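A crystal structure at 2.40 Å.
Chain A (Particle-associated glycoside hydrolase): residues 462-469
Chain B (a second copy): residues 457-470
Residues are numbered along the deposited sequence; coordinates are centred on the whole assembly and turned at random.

Chain A (462-469) RTITQQYR
Chain B, residues 457-470: QPVDRRTITQQYRN

The two stretches come from two copies of one protein, and they meet asymmetrically: Thr A463 through Tyr A468 pack against Pro B458 to Asp B460 and against Arg B462, Thr B465, Tyr B468 and Arg B469. Pro B458, Val B459 and Asp B460 are extended, with phi/psi of -58/139°, -155/131° and -95/122°. In both chains residues 466-468 adopt helical phi/psi without the regular bonds, and Thr B463 to Gln B466 form a type I turn, with Gln B466 N to Thr B463 O at 2.9 Å. The register is set by two close approaches, Ile A464 CA to Asp B460 CA at 5.7 Å and Tyr A468 CA to Tyr B468 CA at 7.0 Å; both numberings rise from the first pair to the second. Together the stretches bury 545 Å².

Three direct hydrogen bonds cross the contact. Gln A467 (chi1 p, chi2 t, chi3 66°) offers OE1 to the backbone of the extended segment, and Asp B460 N donates to it at 3.0 Å and a nearly linear 175°. Tyr A468 (chi1 m, chi2 -44°) supplies the other two through a single hydroxyl: OH donates to Asp B460 OD2 at 2.8 Å and accepts from Arg B469 NH1 at 3.0 Å, so the phenol joins an acid to a guanidinium.

The receiving site is organised within chain B. Asp B460 (chi1 t) forms a salt bridge with Arg B462, NE to OD1 at 2.7 Å and NH2 to OD2 at 3.0 Å; OD1 also accepts from Arg B462 N at 3.0 Å, and OD2 from Thr B465 OG1 at 2.6 Å. Arg B469 (m, t, m, chi4 -84°) is anchored by NH2 to Arg B462 O at 2.9 Å, which helps place its guanidinium edge beside the tyrosine hydroxyl.

Two waters extend the polar network. One accepts from Gln A466 NE2 at 3.0 Å and donates to Pro B458 O at 2.6 Å; the other donates to Asp B460 O at 3.0 Å and accepts weakly from Gln A467 NE2 at 3.4 Å.

The aromatic contact is edge-to-face: the edge of Tyr B468 (chi1 m, chi2 -45°) points toward the face of Tyr A468, with centroids 5.5 Å apart and planes at 63°. Tyr B468 CB also lies over that face, 3.8 Å from the centroid, making a CH-pi contact.

Van der Waals contacts complete the interface. Thr A463 CG2 meets Pro B458 CG at 3.7 Å. Ile A464 (t, p) lays its aliphatic side chain against polar groups, CG1 at 3.7 Å from Arg B462 NH2 and CD1 at 3.9 Å from Val B459 O.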

# COMPACT_ATOMS: atom_id res chain seq x y z
N ARG A 462 -9.33 -20.49 -8.05
CA ARG A 462 -7.94 -20.08 -8.11
C ARG A 462 -7.02 -21.26 -8.39
O ARG A 462 -7.28 -22.40 -7.98
CB ARG A 462 -7.53 -19.40 -6.80
CG ARG A 462 -8.21 -18.04 -6.55
CD ARG A 462 -7.98 -17.60 -5.11
NE ARG A 462 -8.58 -18.58 -4.21
CZ ARG A 462 -8.16 -18.81 -2.97
NH1 ARG A 462 -7.13 -18.13 -2.48
NH2 ARG A 462 -8.78 -19.73 -2.23
N THR A 463 -5.92 -20.98 -9.07
CA THR A 463 -4.97 -22.03 -9.44
C THR A 463 -4.28 -22.61 -8.21
O THR A 463 -4.01 -23.81 -8.15
CB THR A 463 -3.94 -21.47 -10.44
OG1 THR A 463 -4.62 -21.02 -11.62
CG2 THR A 463 -2.95 -22.54 -10.83
N ILE A 464 -3.97 -21.77 -7.22
CA ILE A 464 -3.23 -22.23 -6.05
C ILE A 464 -3.98 -23.35 -5.33
O ILE A 464 -3.36 -24.23 -4.71
CB ILE A 464 -2.93 -21.05 -5.11
CG1 ILE A 464 -2.04 -21.47 -3.95
CG2 ILE A 464 -4.21 -20.44 -4.54
CD1 ILE A 464 -0.67 -21.82 -4.39
N THR A 465 -5.30 -23.36 -5.41
CA THR A 465 -6.13 -24.35 -4.74
C THR A 465 -6.69 -25.40 -5.69
O THR A 465 -7.56 -26.18 -5.29
CB THR A 465 -7.29 -23.64 -4.04
OG1 THR A 465 -7.94 -22.78 -4.99
CG2 THR A 465 -6.80 -22.83 -2.85
N GLN A 466 -6.23 -25.45 -6.93
CA GLN A 466 -6.86 -26.36 -7.87
C GLN A 466 -6.69 -27.82 -7.45
O GLN A 466 -7.56 -28.65 -7.74
CB GLN A 466 -6.32 -26.14 -9.29
CG GLN A 466 -4.89 -26.58 -9.47
CD GLN A 466 -4.30 -26.09 -10.79
OE1 GLN A 466 -5.01 -25.49 -11.62
NE2 GLN A 466 -3.01 -26.33 -10.98
N GLN A 467 -5.62 -28.15 -6.72
CA GLN A 467 -5.42 -29.54 -6.29
C GLN A 467 -6.50 -30.01 -5.33
O GLN A 467 -6.65 -31.22 -5.14
CB GLN A 467 -4.04 -29.70 -5.64
CG GLN A 467 -3.93 -29.04 -4.28
CD GLN A 467 -2.48 -28.88 -3.84
OE1 GLN A 467 -1.73 -28.13 -4.46
NE2 GLN A 467 -2.10 -29.57 -2.77
N TYR A 468 -7.25 -29.10 -4.71
CA TYR A 468 -8.37 -29.49 -3.87
C TYR A 468 -9.64 -29.70 -4.66
O TYR A 468 -10.63 -30.22 -4.12
CB TYR A 468 -8.60 -28.43 -2.79
CG TYR A 468 -7.34 -28.05 -2.05
CD1 TYR A 468 -6.44 -29.03 -1.63
CD2 TYR A 468 -7.03 -26.72 -1.79
CE1 TYR A 468 -5.26 -28.68 -0.97
CE2 TYR A 468 -5.88 -26.37 -1.13
CZ TYR A 468 -5.00 -27.35 -0.71
OH TYR A 468 -3.84 -26.99 -0.05
N ARG A 469 -9.67 -29.30 -5.93
CA ARG A 469 -10.88 -29.41 -6.74
C ARG A 469 -10.82 -30.54 -7.76
O ARG A 469 -11.87 -31.03 -8.18
CB ARG A 469 -11.16 -28.08 -7.46
CG ARG A 469 -11.25 -26.87 -6.53
CD ARG A 469 -11.80 -25.65 -7.24
NE ARG A 469 -10.93 -25.17 -8.31
CZ ARG A 469 -9.88 -24.37 -8.13
NH1 ARG A 469 -9.56 -23.96 -6.92
NH2 ARG A 469 -9.15 -23.99 -9.17
N GLN B 457 5.18 -26.85 -11.31
CA GLN B 457 3.73 -26.85 -11.30
C GLN B 457 3.23 -26.12 -10.07
O GLN B 457 3.87 -26.16 -9.01
CB GLN B 457 3.18 -28.27 -11.33
CG GLN B 457 3.54 -29.05 -12.59
CD GLN B 457 3.05 -28.36 -13.86
OE1 GLN B 457 1.99 -27.72 -13.87
NE2 GLN B 457 3.84 -28.47 -14.95
N PRO B 458 2.10 -25.42 -10.17
CA PRO B 458 1.52 -24.80 -8.97
C PRO B 458 1.22 -25.86 -7.92
O PRO B 458 0.80 -26.97 -8.24
CB PRO B 458 0.25 -24.13 -9.50
CG PRO B 458 0.53 -23.89 -10.97
CD PRO B 458 1.35 -25.08 -11.39
N VAL B 459 1.50 -25.52 -6.67
CA VAL B 459 1.34 -26.44 -5.56
C VAL B 459 1.14 -25.62 -4.28
O VAL B 459 1.92 -24.72 -3.99
CB VAL B 459 2.55 -27.39 -5.44
CG1 VAL B 459 3.85 -26.60 -5.39
CG2 VAL B 459 2.42 -28.28 -4.20
N ASP B 460 0.11 -25.96 -3.51
CA ASP B 460 -0.20 -25.26 -2.28
C ASP B 460 0.44 -26.00 -1.11
O ASP B 460 0.16 -27.18 -0.88
CB ASP B 460 -1.70 -25.16 -2.06
CG ASP B 460 -2.05 -24.29 -0.86
OD1 ASP B 460 -1.17 -23.57 -0.35
OD2 ASP B 460 -3.22 -24.33 -0.42
N ARG B 461 1.29 -25.30 -0.36
CA ARG B 461 1.94 -25.85 0.82
C ARG B 461 1.70 -24.95 2.03
O ARG B 461 2.42 -25.06 3.03
CB ARG B 461 3.44 -26.06 0.58
CG ARG B 461 3.76 -26.92 -0.65
CD ARG B 461 5.22 -27.38 -0.71
NE ARG B 461 5.42 -28.37 -1.77
CZ ARG B 461 6.20 -28.21 -2.84
NH1 ARG B 461 6.89 -27.10 -3.02
NH2 ARG B 461 6.30 -29.18 -3.75
N ARG B 462 0.72 -24.07 1.96
CA ARG B 462 0.51 -23.11 3.03
C ARG B 462 -0.09 -23.78 4.26
O ARG B 462 -0.80 -24.78 4.18
CB ARG B 462 -0.40 -21.98 2.55
CG ARG B 462 0.24 -21.08 1.51
CD ARG B 462 -0.81 -20.22 0.87
NE ARG B 462 -1.79 -21.02 0.15
CZ ARG B 462 -3.04 -20.63 -0.08
NH1 ARG B 462 -3.45 -19.46 0.37
NH2 ARG B 462 -3.88 -21.40 -0.76
N THR B 463 0.23 -23.20 5.42
CA THR B 463 -0.28 -23.74 6.67
C THR B 463 -1.79 -23.58 6.78
O THR B 463 -2.48 -24.52 7.18
CB THR B 463 0.41 -23.05 7.84
OG1 THR B 463 1.82 -23.30 7.77
CG2 THR B 463 -0.11 -23.57 9.15
N ILE B 464 -2.33 -22.44 6.35
CA ILE B 464 -3.76 -22.16 6.51
C ILE B 464 -4.60 -23.22 5.82
O ILE B 464 -5.70 -23.54 6.27
CB ILE B 464 -4.11 -20.74 6.01
CG1 ILE B 464 -5.59 -20.42 6.24
CG2 ILE B 464 -3.88 -20.60 4.53
CD1 ILE B 464 -5.99 -20.31 7.69
N THR B 465 -4.09 -23.82 4.75
CA THR B 465 -4.85 -24.83 4.01
C THR B 465 -4.39 -26.26 4.28
O THR B 465 -4.78 -27.16 3.54
CB THR B 465 -4.77 -24.55 2.51
OG1 THR B 465 -3.39 -24.41 2.13
CG2 THR B 465 -5.57 -23.29 2.13
N GLN B 466 -3.55 -26.49 5.29
CA GLN B 466 -3.00 -27.83 5.48
C GLN B 466 -4.09 -28.86 5.80
O GLN B 466 -3.94 -30.04 5.46
CB GLN B 466 -1.95 -27.82 6.59
CG GLN B 466 -2.52 -27.63 7.99
CD GLN B 466 -1.44 -27.33 9.02
OE1 GLN B 466 -0.25 -27.35 8.71
NE2 GLN B 466 -1.85 -27.06 10.26
N GLN B 467 -5.21 -28.43 6.38
CA GLN B 467 -6.28 -29.37 6.69
C GLN B 467 -6.91 -29.98 5.44
O GLN B 467 -7.56 -31.02 5.53
CB GLN B 467 -7.36 -28.69 7.53
CG GLN B 467 -8.21 -27.68 6.78
CD GLN B 467 -9.01 -26.80 7.73
OE1 GLN B 467 -8.43 -25.98 8.46
NE2 GLN B 467 -10.33 -26.98 7.75
N TYR B 468 -6.72 -29.37 4.27
CA TYR B 468 -7.24 -29.95 3.04
C TYR B 468 -6.32 -30.99 2.44
O TYR B 468 -6.72 -31.70 1.50
CB TYR B 468 -7.51 -28.83 2.03
CG TYR B 468 -8.32 -27.71 2.60
CD1 TYR B 468 -9.45 -27.97 3.38
CD2 TYR B 468 -7.97 -26.38 2.38
CE1 TYR B 468 -10.20 -26.95 3.91
CE2 TYR B 468 -8.71 -25.35 2.91
CZ TYR B 468 -9.83 -25.63 3.67
OH TYR B 468 -10.57 -24.61 4.19
N ARG B 469 -5.10 -31.11 2.94
CA ARG B 469 -4.14 -32.04 2.39
C ARG B 469 -3.99 -33.29 3.24
O ARG B 469 -3.50 -34.31 2.73
CB ARG B 469 -2.77 -31.35 2.21
CG ARG B 469 -2.86 -30.11 1.33
CD ARG B 469 -1.49 -29.58 0.91
NE ARG B 469 -0.70 -29.07 2.02
CZ ARG B 469 -0.81 -27.85 2.52
NH1 ARG B 469 -1.68 -27.00 2.01
NH2 ARG B 469 -0.04 -27.48 3.53
N ASN B 470 -4.35 -33.24 4.51
CA ASN B 470 -4.38 -34.44 5.33
C ASN B 470 -5.61 -35.28 5.01
O ASN B 470 -6.61 -34.79 4.48
CB ASN B 470 -4.38 -34.06 6.81
CG ASN B 470 -3.20 -33.18 7.19
OD1 ASN B 470 -2.37 -32.83 6.34
ND2 ASN B 470 -3.13 -32.79 8.46
O HOH W 1 -1.82 -27.27 -8.40
O HOH W 2 0.97 -30.00 -1.50